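Local coordinates for protein Pvc1 (Photorhabdus asymbiotica subsp. asymbiotica, PDB 6J0B) that forms the inner tube of an extracellular contractile injection system, probably as stacked rings of a phage tail-tube-like (gp19 family) subunit, at the interface of chains A and B. Sequence-based numbering; all coordinates share one arbitrary frame. Chains: chain A/B, Pvc1.

The interface of chains A and B. Residues chain A 45-49; chain B 17, 19, 29-31, 68-69, 71.
One face of the B:Phe19 ring receives A:Gly48, whose CA sits over the ring centre in a CH-pi contact, 3.9 Å from the centroid. At the edge of this ring, in its plane, lies B:Asn31 O of the same subunit. With B:Phe19 CG in the crowded position between its backbone N and carbonyl carbon (chi1 56°), the ring presents this face to A:Gly48 while the main chain of the same residue stays beside the glycine carbonyl. A:Tyr45 and B:Phe71 cross obliquely: A:Tyr45 CE2 meets B:Phe71 CZ at 3.8 Å, while B:Gly69 O lies in plane at the edge of the phenylalanine. A:Tyr45 CG is anti to the backbone N (chi1 -173°), and its tip reaches the end of strand 62-69, where the phenol OH accepts a hydrogen bond from B:Gly69 N at 3.0 Å. The methylene of B:Asn31 approaches the same hydroxyl, its amide plane turned 48° from the tyrosine ring.

Main-chain bonds hold A:Gly48 from both sides. Its N donates to B:Phe30 O (2.9 Å), lying in the plane of that carbonyl, and its O accepts from B:Phe19 N (3.1 Å), a donor standing above the carbonyl plane. Within the loop, A:Asp47 OD2 uses its anti lone pair to take the N-H of A:Val49, which should steady the turn. The aspartate lies alongside B:Pro29, pointing the same way, and the A:Val49 side chain crosses the proline obliquely, with CG1 3.8 Å from B:Pro29 CB. Behind the proline, its carbonyl O is bound by B:Lys68 NZ at 2.7 Å, a second-shell link between the 29-31 segment and strand 62-69.

The patch thus docks the end of strand 40-46 and the following loop of one Pvc1 onto loops and strand ends of an identical neighbour in a non-two-fold contact. Such joining of like subunits through unlike surfaces probably helps build the inner tube enclosed by the sheath.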
# COMPACT_ATOMS: atom_id res chain seq x y z
N TYR A 45 16.28 14.32 -18.20
CA TYR A 45 16.69 15.70 -17.99
C TYR A 45 15.67 16.61 -18.63
O TYR A 45 15.15 16.30 -19.70
CB TYR A 45 18.05 16.01 -18.61
CG TYR A 45 18.59 17.38 -18.28
CD1 TYR A 45 18.92 17.73 -16.98
CD2 TYR A 45 18.80 18.31 -19.28
CE1 TYR A 45 19.42 18.98 -16.69
CE2 TYR A 45 19.30 19.55 -19.00
CZ TYR A 45 19.61 19.88 -17.71
OH TYR A 45 20.11 21.13 -17.47
N ARG A 46 15.43 17.74 -18.00
CA ARG A 46 14.41 18.67 -18.43
C ARG A 46 14.85 20.05 -18.00
O ARG A 46 15.06 20.28 -16.81
CB ARG A 46 13.08 18.28 -17.79
CG ARG A 46 11.88 19.05 -18.22
CD ARG A 46 10.74 18.54 -17.41
NE ARG A 46 9.66 18.02 -18.23
CZ ARG A 46 8.75 17.17 -17.79
NH1 ARG A 46 8.79 16.74 -16.54
NH2 ARG A 46 7.78 16.76 -18.59
N ASP A 47 15.04 20.96 -18.95
CA ASP A 47 15.47 22.30 -18.59
C ASP A 47 14.40 23.31 -18.99
O ASP A 47 13.32 22.96 -19.48
CB ASP A 47 16.83 22.64 -19.19
CG ASP A 47 16.84 22.62 -20.69
OD1 ASP A 47 17.29 21.61 -21.25
OD2 ASP A 47 16.40 23.62 -21.30
N GLY A 48 14.71 24.59 -18.77
CA GLY A 48 13.68 25.61 -18.78
C GLY A 48 13.22 26.04 -20.16
O GLY A 48 12.12 26.57 -20.29
N VAL A 49 14.04 25.83 -21.19
CA VAL A 49 13.63 26.28 -22.51
C VAL A 49 12.65 25.31 -23.17
O VAL A 49 12.02 25.67 -24.17
CB VAL A 49 14.84 26.52 -23.43
CG1 VAL A 49 15.93 27.25 -22.68
CG2 VAL A 49 15.37 25.23 -24.00
N TYR B 17 7.74 26.56 -14.77
CA TYR B 17 8.69 25.63 -15.36
C TYR B 17 9.21 26.06 -16.72
O TYR B 17 10.19 25.48 -17.20
CB TYR B 17 8.08 24.23 -15.44
CG TYR B 17 6.75 24.14 -16.15
CD1 TYR B 17 6.68 24.02 -17.53
CD2 TYR B 17 5.56 24.14 -15.44
CE1 TYR B 17 5.49 23.94 -18.18
CE2 TYR B 17 4.35 24.05 -16.09
CZ TYR B 17 4.32 23.95 -17.46
OH TYR B 17 3.13 23.86 -18.12
N PHE B 19 11.00 28.92 -18.67
CA PHE B 19 11.74 30.15 -18.44
C PHE B 19 12.98 30.19 -19.32
O PHE B 19 13.50 29.15 -19.74
CB PHE B 19 12.10 30.34 -16.96
CG PHE B 19 12.89 29.21 -16.36
CD1 PHE B 19 14.27 29.24 -16.34
CD2 PHE B 19 12.25 28.13 -15.78
CE1 PHE B 19 14.99 28.21 -15.78
CE2 PHE B 19 12.96 27.11 -15.22
CZ PHE B 19 14.33 27.15 -15.22
N PRO B 29 20.53 27.20 -21.60
CA PRO B 29 19.40 26.54 -20.92
C PRO B 29 19.80 26.07 -19.53
O PRO B 29 20.81 25.40 -19.35
CB PRO B 29 19.08 25.36 -21.84
CG PRO B 29 20.34 25.10 -22.56
CD PRO B 29 21.02 26.41 -22.73
N PHE B 30 18.98 26.42 -18.54
CA PHE B 30 19.25 26.07 -17.16
C PHE B 30 18.14 25.17 -16.62
O PHE B 30 17.00 25.24 -17.06
CB PHE B 30 19.37 27.31 -16.28
CG PHE B 30 20.75 27.89 -16.26
CD1 PHE B 30 21.71 27.36 -15.43
CD2 PHE B 30 21.09 28.94 -17.08
CE1 PHE B 30 22.99 27.87 -15.42
CE2 PHE B 30 22.36 29.46 -17.06
CZ PHE B 30 23.31 28.92 -16.23
N ASN B 31 18.51 24.33 -15.66
CA ASN B 31 17.54 23.42 -15.07
C ASN B 31 16.70 24.12 -14.01
O ASN B 31 15.48 23.93 -13.95
CB ASN B 31 18.27 22.22 -14.47
CG ASN B 31 17.33 21.24 -13.81
OD1 ASN B 31 16.21 21.04 -14.25
ND2 ASN B 31 17.80 20.63 -12.73
N LYS B 68 22.43 23.50 -13.61
CA LYS B 68 22.55 23.15 -15.02
C LYS B 68 23.24 21.80 -15.15
O LYS B 68 24.19 21.52 -14.43
CB LYS B 68 23.36 24.22 -15.75
CG LYS B 68 23.51 24.01 -17.22
CD LYS B 68 24.62 24.87 -17.76
CE LYS B 68 24.76 24.68 -19.24
NZ LYS B 68 23.44 24.87 -19.89
N GLY B 69 22.75 20.98 -16.08
CA GLY B 69 23.37 19.69 -16.32
C GLY B 69 24.64 19.79 -17.15
O GLY B 69 24.87 20.76 -17.87
N PHE B 71 26.98 18.89 -20.12
CA PHE B 71 26.88 18.54 -21.52
C PHE B 71 28.28 18.31 -22.10
O PHE B 71 29.24 18.91 -21.62
CB PHE B 71 26.15 19.67 -22.27
CG PHE B 71 24.66 19.62 -22.11
CD1 PHE B 71 24.07 20.00 -20.92
CD2 PHE B 71 23.85 19.21 -23.14
CE1 PHE B 71 22.71 19.95 -20.76
CE2 PHE B 71 22.49 19.17 -22.98
CZ PHE B 71 21.92 19.54 -21.79